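Local coordinates for protein aminotransferase, class III (Thermomicrobium roseum, PDB 6IO1) that probably transfers amino groups between amines and carbonyl compounds as a thermostable (S)-enantioselective omega-transaminase that uses pyridoxal 5'-phosphate, at residues 194-198 against 199-203; 362-365 against 366-369. All coordinates share one frame; numbering follows the deposited sequence.

Interaction 1: residues 194-198 against 199-203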
loop_
_atom_site.group_PDB
_atom_site.type_symbol
_atom_site.label_atom_id
_atom_site.label_comp_id
_atom_site.label_asym_id
_atom_site.label_seq_id
_atom_site.Cartn_x
_atom_site.Cartn_y
_atom_site.Cartn_z
ATOM N N GLU B 194 3.038 -36.878 -9.126
ATOM C CA GLU B 194 3.212 -37.781 -10.258
ATOM C C GLU B 194 2.679 -39.173 -9.945
ATOM O O GLU B 194 2.937 -39.727 -8.873
ATOM C CB GLU B 194 4.688 -37.864 -10.642
ATOM C CG GLU B 194 5.154 -36.765 -11.582
ATOM C CD GLU B 194 6.393 -37.161 -12.361
ATOM O OE1 GLU B 194 7.386 -37.578 -11.729
ATOM O OE2 GLU B 194 6.373 -37.058 -13.605
ATOM N N GLY B 195 1.934 -39.738 -10.893
ATOM C CA GLY B 195 1.405 -41.081 -10.738
ATOM C C GLY B 195 0.407 -41.224 -9.613
ATOM O O GLY B 195 0.304 -42.299 -9.012
ATOM N N LEU B 196 -0.339 -40.165 -9.314
ATOM C CA LEU B 196 -1.331 -40.177 -8.253
ATOM C C LEU B 196 -2.666 -39.722 -8.814
ATOM O O LEU B 196 -2.721 -38.915 -9.745
ATOM C CB LEU B 196 -0.930 -39.258 -7.090
ATOM C CG LEU B 196 0.333 -39.591 -6.297
ATOM C CD1 LEU B 196 0.508 -38.601 -5.158
ATOM C CD2 LEU B 196 0.282 -41.014 -5.767
ATOM N N THR B 197 -3.746 -40.259 -8.257
ATOM C CA THR B 197 -5.046 -39.680 -8.533
ATOM C C THR B 197 -5.213 -38.401 -7.716
ATOM O O THR B 197 -4.444 -38.118 -6.793
ATOM C CB THR B 197 -6.165 -40.674 -8.216
ATOM O OG1 THR B 197 -6.210 -40.914 -6.805
ATOM C CG2 THR B 197 -5.928 -41.990 -8.943
ATOM N N ASP B 198 -6.225 -37.610 -8.077
ATOM C CA ASP B 198 -6.510 -36.405 -7.306
ATOM C C ASP B 198 -6.821 -36.752 -5.856
ATOM O O ASP B 198 -6.400 -36.044 -4.935
ATOM C CB ASP B 198 -7.668 -35.635 -7.940
ATOM C CG ASP B 198 -7.216 -34.733 -9.072
ATOM O OD1 ASP B 198 -6.007 -34.730 -9.384
ATOM O OD2 ASP B 198 -8.067 -34.023 -9.649
ATOM N N GLU B 199 -7.552 -37.848 -5.639
ATOM C CA GLU B 199 -7.895 -38.269 -4.285
ATOM C C GLU B 199 -6.647 -38.603 -3.473
ATOM O O GLU B 199 -6.513 -38.168 -2.322
ATOM C CB GLU B 199 -8.846 -39.461 -4.344
ATOM C CG GLU B 199 -9.228 -40.037 -2.994
ATOM C CD GLU B 199 -10.452 -40.928 -3.079
ATOM O OE1 GLU B 199 -11.219 -40.986 -2.096
ATOM O OE2 GLU B 199 -10.650 -41.564 -4.136
ATOM N N GLU B 200 -5.723 -39.379 -4.051
ATOM C CA GLU B 200 -4.507 -39.749 -3.330
ATOM C C GLU B 200 -3.654 -38.523 -3.021
ATOM O O GLU B 200 -3.096 -38.398 -1.922
ATOM C CB GLU B 200 -3.702 -40.761 -4.149
ATOM C CG GLU B 200 -4.403 -42.089 -4.401
ATOM C CD GLU B 200 -3.727 -42.902 -5.492
ATOM O OE1 GLU B 200 -3.564 -44.128 -5.313
ATOM O OE2 GLU B 200 -3.359 -42.315 -6.533
ATOM N N PHE B 201 -3.538 -37.609 -3.988
ATOM C CA PHE B 201 -2.779 -36.381 -3.779
ATOM C C PHE B 201 -3.389 -35.542 -2.662
ATOM O O PHE B 201 -2.669 -35.021 -1.798
ATOM C CB PHE B 201 -2.725 -35.596 -5.090
ATOM C CG PHE B 201 -1.765 -34.443 -5.079
ATOM C CD1 PHE B 201 -0.620 -34.478 -4.302
ATOM C CD2 PHE B 201 -2.004 -33.327 -5.863
ATOM C CE1 PHE B 201 0.263 -33.415 -4.301
ATOM C CE2 PHE B 201 -1.126 -32.263 -5.867
ATOM C CZ PHE B 201 0.009 -32.306 -5.085
ATOM N N VAL B 202 -4.717 -35.405 -2.663
ATOM C CA VAL B 202 -5.398 -34.657 -1.608
ATOM C C VAL B 202 -5.182 -35.323 -0.257
ATOM O O VAL B 202 -4.996 -34.647 0.761
ATOM C CB VAL B 202 -6.895 -34.509 -1.940
ATOM C CG1 VAL B 202 -7.669 -34.014 -0.727
ATOM C CG2 VAL B 202 -7.086 -33.560 -3.109
ATOM N N ALA B 203 -5.210 -36.658 -0.222
ATOM C CA ALA B 203 -4.964 -37.367 1.030
ATOM C C ALA B 203 -3.562 -37.080 1.552
ATOM O O ALA B 203 -3.371 -36.844 2.753
ATOM C CB ALA B 203 -5.171 -38.869 0.837
HETATM O O HOH W 1 -8.228 -42.666 -6.053
#
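Thr197 and Glu200 form a capping box at the start of helix 198-216, with Thr197 as the N-cap. Glu200 is the side chain to follow. Glu200 CB packs 3.7 Å from Thr197 OG1 and lies near Thr197 O as well. Glu200 CG lies beside the backbone N (chi1 -63°), anti to the carbonyl carbon, which turns the chain back toward the preceding loop and carries CG to 3.2 Å from Thr197 OG1. From there the chain runs out extended, CD passing the same hydroxyl, and Glu200 OE2 ends 2.7 Å from Thr197 N. That bond is nearly straight, 173° at the hydrogen, and uses the anti lone pair of OE2. Thr197 CG2 and Leu196 CD2 also lie close to this oxygen.

The return half of the box is the bond from Glu200 N to Thr197 OG1, 3.2 Å long; it gives a first-turn amide an acceptor where no carbonyl of an earlier helical turn serves it in the usual i-4 way. Behind the box the ordinary helix pattern begins, Phe201 N bonding to Thr197 O and Val202 N to Asp198 O. Asp198 turns its carboxylate off the helix to a salt bridge with Lys189, while Phe201 and Val202 pack on Pro239. A water bridges Thr197 OG1, 2.8 Å away, and Glu199 OE2, to which it donates.

Interaction 2: residues 362-365 against 366-369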
loop_
_atom_site.group_PDB
_atom_site.type_symbol
_atom_site.label_atom_id
_atom_site.label_comp_id
_atom_site.label_asym_id
_atom_site.label_seq_id
_atom_site.Cartn_x
_atom_site.Cartn_y
_atom_site.Cartn_z
ATOM N N LYS B 362 -4.217 -26.064 -25.124
ATOM C CA LYS B 362 -3.774 -27.403 -24.755
ATOM C C LYS B 362 -3.216 -28.172 -25.931
ATOM O O LYS B 362 -2.500 -29.160 -25.727
ATOM C CB LYS B 362 -4.939 -28.196 -24.171
ATOM C CG LYS B 362 -4.786 -28.408 -22.710
ATOM C CD LYS B 362 -6.033 -28.973 -22.102
ATOM C CE LYS B 362 -5.663 -29.970 -21.027
ATOM N NZ LYS B 362 -4.626 -29.421 -20.106
ATOM N N ARG B 363 -3.570 -27.705 -27.127
ATOM C CA ARG B 363 -3.059 -28.287 -28.387
ATOM C C ARG B 363 -1.546 -28.078 -28.355
ATOM O O ARG B 363 -0.813 -28.975 -28.817
ATOM C CB ARG B 363 -3.690 -27.562 -29.580
ATOM C CG ARG B 363 -3.528 -28.287 -30.909
ATOM C CD ARG B 363 -4.398 -27.677 -31.993
ATOM N NE ARG B 363 -4.479 -28.516 -33.180
ATOM C CZ ARG B 363 -5.295 -28.293 -34.204
ATOM N NH1 ARG B 363 -6.109 -27.250 -34.187
ATOM N NH2 ARG B 363 -5.297 -29.113 -35.239
ATOM N N LEU B 364 -1.103 -26.947 -27.791
ATOM C CA LEU B 364 0.335 -26.659 -27.792
ATOM C C LEU B 364 1.114 -27.782 -27.122
ATOM O O LEU B 364 2.337 -27.876 -27.282
ATOM C CB LEU B 364 0.638 -25.334 -27.082
ATOM C CG LEU B 364 0.280 -24.027 -27.786
ATOM C CD1 LEU B 364 0.507 -22.867 -26.827
ATOM C CD2 LEU B 364 1.129 -23.867 -29.024
ATOM N N GLU B 365 0.418 -28.628 -26.363
ATOM C CA GLU B 365 1.038 -29.773 -25.721
ATOM C C GLU B 365 1.531 -30.794 -26.728
ATOM O O GLU B 365 2.271 -31.700 -26.344
ATOM C CB GLU B 365 0.060 -30.434 -24.744
ATOM C CG GLU B 365 -0.075 -29.707 -23.409
ATOM C CD GLU B 365 -1.065 -30.376 -22.472
ATOM O OE1 GLU B 365 -1.803 -31.272 -22.931
ATOM O OE2 GLU B 365 -1.109 -30.004 -21.279
ATOM N N GLU B 366 1.132 -30.673 -27.996
ATOM C CA GLU B 366 1.701 -31.503 -29.050
ATOM C C GLU B 366 3.170 -31.190 -29.304
ATOM O O GLU B 366 3.876 -32.020 -29.888
ATOM C CB GLU B 366 0.899 -31.315 -30.337
ATOM C CG GLU B 366 -0.542 -31.776 -30.244
ATOM C CD GLU B 366 -1.373 -31.335 -31.431
ATOM O OE1 GLU B 366 -2.608 -31.501 -31.385
ATOM O OE2 GLU B 366 -0.789 -30.822 -32.410
ATOM N N ARG B 367 3.639 -30.016 -28.898
ATOM C CA ARG B 367 5.024 -29.638 -29.120
ATOM C C ARG B 367 5.939 -30.298 -28.089
ATOM O O ARG B 367 5.554 -30.482 -26.932
ATOM C CB ARG B 367 5.168 -28.121 -29.063
ATOM C CG ARG B 367 4.172 -27.413 -29.971
ATOM C CD ARG B 367 4.397 -25.917 -30.049
ATOM N NE ARG B 367 3.467 -25.302 -30.991
ATOM C CZ ARG B 367 3.615 -24.090 -31.515
ATOM N NH1 ARG B 367 4.666 -23.349 -31.194
ATOM N NH2 ARG B 367 2.711 -23.621 -32.365
ATOM N N PRO B 368 7.160 -30.667 -28.489
ATOM C CA PRO B 368 8.059 -31.365 -27.553
ATOM C C PRO B 368 8.515 -30.516 -26.379
ATOM O O PRO B 368 8.982 -31.080 -25.382
ATOM C CB PRO B 368 9.249 -31.771 -28.437
ATOM C CG PRO B 368 9.202 -30.846 -29.602
ATOM C CD PRO B 368 7.757 -30.511 -29.825
ATOM N N TYR B 369 8.402 -29.191 -26.455
ATOM C CA TYR B 369 8.909 -28.315 -25.408
ATOM C C TYR B 369 7.816 -27.769 -24.495
ATOM O O TYR B 369 8.099 -26.908 -23.657
ATOM C CB TYR B 369 9.706 -27.159 -26.020
ATOM C CG TYR B 369 9.044 -26.475 -27.196
ATOM C CD1 TYR B 369 7.998 -25.582 -27.010
ATOM C CD2 TYR B 369 9.481 -26.710 -28.494
ATOM C CE1 TYR B 369 7.398 -24.948 -28.082
ATOM C CE2 TYR B 369 8.887 -26.082 -29.573
ATOM C CZ TYR B 369 7.847 -25.203 -29.362
ATOM O OH TYR B 369 7.255 -24.576 -30.434
#
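Arg367 CG stands anti to its own carbonyl carbon (chi1 -52°) and the chain runs extended to NE, while Leu364 CG likewise lies beside its backbone N (chi1 -73°), and the two side chains run alongside each other, pointing the same way. Leu364 CD2 thus sits over one face of the Arg367 guanidinium, 3.4 Å from Arg367 NE and offset toward the rim. The backbone here is a short 3-10 turn joining helix 346-361 to strand 370-376, tied by i to i+3 bonds: Glu366 N to Arg363 O at 2.7 Å, and Arg367 N to Leu364 O at 3.0 Å.

At the tip, Arg367 NH1 donates to Tyr369 OH (3.0 Å) and to Ala443 O of helix 432-450, the helix on which Leu364 also packs. With alanine at Arg367, Tyr369 OH and Ala443 O are likely to lose this donor, and a gap would probably open beside Leu364 CD2.

Arg363 and Glu366 pair more loosely: Arg363 NE and Glu366 OE1 form a long salt bridge of 4.0 Å, with the guanidinium and carboxylate planes 76° apart. Charge attraction without a directed hydrogen bond is likely to hold this pair only weakly, whereas Arg367 combines apolar cover on a face with directed N-H bonds.

Interactions 1 and 2 are separate surface features of one chain, with centres about 24 Å apart and nearest atoms about 12 Å apart. Each lies far from the middle of the molecule, their centres about 26 and 27 Å from that of the chain. Residues 194-203 run from a loop into helix 198-216, which leads on to strand 221-226 of the seven-stranded sheet whose outermost strands are 112-118 and 181-184; residues 362-369 lead into strand 370-376, an outermost strand of the other seven-stranded sheet. Neither contains a residue of the cofactor pocket, where Lys289, Asp260 and Glu227 are among those around the bound 4'-deoxy-4'-aminopyridoxal-5'-phosphate. Along the chain they follow in series, without touching.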